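PDB 1RW1: conserved hypothetical protein yffB from Pseudomonas aeruginosa, which probably acts as a glutathione-dependent thiol reductase of the ArsC family, built on a thioredoxin fold. Local coordinates for residues Cys10-Ala16 with Lys90-Leu94. Numbering follows the deposited sequence.
Sequences CDTMKKA and KRPVL
The first turns of helix 11-22 sit against the cis-proline segment that leads into strand 93-95, an arrangement characteristic of the thioredoxin fold, in which a cis-proline faces the cysteine at the start of the first helix. C10, extended (phi/psi -150/124), occupies the N-cap, and regular helix follows from D11, with K14 N bonding C10 O at 3.0 Å. Across from it, the R91-P92 peptide is cis, R91 (-117/156) and P92 (-65/173) are extended, and the beta strand starts at V93. M13 and P92 set the register, their CA atoms 6.1 Å apart.

Polar contacts converge on the C10 sulfur. With chi1 t, C10 SG caps the helix by accepting from M13 N at 3.5 Å. R91 (chi1 m, chi2 t, chi3 m) reaches it edge-on: NE donates to C10 SG at 3.3 Å, and R91 NH2 adds a weak bond to C10 SG at 3.6 Å.

Apolar packing centres on the P92 ring. Selenomethionine M13, m at all three chi angles, brings SE to 3.6 Å from P92 CB, while A16 CB lies 3.6 Å from P92 CG and T12 CG2 3.9 Å from P92 CD. L4 and Y109 also touch the proline. Separately, T12 CG2 makes a van der Waals contact with R91 O at 3.6 Å.

Helix N-terminus and guanidinium both donate to one sulfur, an environment expected to stabilise a thiolate and consistent with C10 being the reactive cysteine of an ArsC-like reductase.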
# COMPACT_ATOMS: atom_id res chain seq x y z
N CYS A 10 -3.05 -6.17 10.75
CA CYS A 10 -2.13 -6.68 9.76
C CYS A 10 -0.77 -6.75 10.43
O CYS A 10 -0.30 -5.74 10.93
CB CYS A 10 -2.06 -5.77 8.53
SG CYS A 10 -0.73 -6.15 7.37
N ASP A 11 -0.13 -7.92 10.44
CA ASP A 11 1.16 -8.02 11.09
C ASP A 11 2.22 -7.13 10.44
O ASP A 11 3.08 -6.60 11.14
CB ASP A 11 1.63 -9.44 11.19
CG ASP A 11 0.88 -10.23 12.24
OD1 ASP A 11 0.38 -9.67 13.26
OD2 ASP A 11 0.77 -11.45 12.12
N THR A 12 2.18 -6.95 9.12
CA THR A 12 3.15 -6.07 8.46
C THR A 12 2.95 -4.63 8.92
O THR A 12 3.92 -3.92 9.19
CB THR A 12 3.05 -6.21 6.95
OG1 THR A 12 3.36 -7.56 6.59
CG2 THR A 12 4.09 -5.36 6.27
N MSE A 13 1.68 -4.20 9.02
CA MSE A 13 1.40 -2.87 9.55
C MSE A 13 1.91 -2.71 10.98
O MSE A 13 2.46 -1.68 11.33
CB MSE A 13 -0.11 -2.60 9.52
CG MSE A 13 -0.68 -2.51 8.14
SE MSE A 13 -0.02 -0.97 7.13
CE MSE A 13 -0.74 0.42 8.26
N LYS A 14 1.70 -3.74 11.80
CA LYS A 14 2.14 -3.66 13.20
C LYS A 14 3.65 -3.48 13.26
O LYS A 14 4.18 -2.71 14.09
CB LYS A 14 1.72 -4.91 13.96
CG LYS A 14 0.23 -5.05 14.12
CD LYS A 14 -0.16 -6.42 14.64
CE LYS A 14 -1.61 -6.75 14.44
NZ LYS A 14 -1.85 -8.20 14.61
N LYS A 15 4.37 -4.23 12.43
CA LYS A 15 5.82 -4.16 12.40
C LYS A 15 6.27 -2.75 11.99
O LYS A 15 7.13 -2.15 12.63
CB LYS A 15 6.38 -5.22 11.44
CG LYS A 15 6.15 -6.64 11.91
CD LYS A 15 6.21 -7.69 10.81
CE LYS A 15 7.47 -7.71 10.03
NZ LYS A 15 7.47 -8.92 9.15
N ALA A 16 5.70 -2.25 10.90
CA ALA A 16 6.08 -0.96 10.36
C ALA A 16 5.76 0.16 11.35
O ALA A 16 6.56 1.08 11.53
CB ALA A 16 5.38 -0.71 9.04
N LYS A 90 -0.89 -3.72 -1.57
CA LYS A 90 0.22 -4.09 -0.70
C LYS A 90 0.34 -3.09 0.45
O LYS A 90 0.14 -1.89 0.27
CB LYS A 90 1.52 -4.13 -1.50
CG LYS A 90 1.74 -5.41 -2.26
CD LYS A 90 3.21 -5.80 -2.35
CE LYS A 90 3.45 -6.96 -3.31
NZ LYS A 90 3.10 -6.57 -4.68
N ARG A 91 0.70 -3.61 1.61
CA ARG A 91 0.82 -2.81 2.84
C ARG A 91 2.27 -2.81 3.33
O ARG A 91 2.97 -3.84 3.22
CB ARG A 91 -0.15 -3.28 3.91
CG ARG A 91 -1.60 -3.12 3.49
CD ARG A 91 -2.55 -3.42 4.61
NE ARG A 91 -2.58 -4.80 5.04
CZ ARG A 91 -3.51 -5.68 4.68
NH1 ARG A 91 -4.46 -5.40 3.81
NH2 ARG A 91 -3.48 -6.88 5.24
N PRO A 92 2.62 -1.78 4.09
CA PRO A 92 2.05 -0.44 3.99
C PRO A 92 2.36 0.25 2.69
O PRO A 92 3.17 -0.24 1.90
CB PRO A 92 2.74 0.33 5.14
CG PRO A 92 3.59 -0.68 5.87
CD PRO A 92 3.87 -1.73 4.84
N VAL A 93 1.76 1.41 2.48
CA VAL A 93 2.35 2.45 1.63
C VAL A 93 2.69 3.59 2.56
O VAL A 93 1.88 3.98 3.42
CB VAL A 93 1.43 2.90 0.49
CG1 VAL A 93 2.09 4.01 -0.31
CG2 VAL A 93 1.08 1.73 -0.40
N LEU A 94 3.90 4.14 2.44
CA LEU A 94 4.34 5.25 3.27
C LEU A 94 4.73 6.39 2.36
O LEU A 94 5.66 6.26 1.55
CB LEU A 94 5.52 4.84 4.13
CG LEU A 94 6.16 5.96 4.97
CD1 LEU A 94 5.19 6.59 5.97
CD2 LEU A 94 7.38 5.41 5.71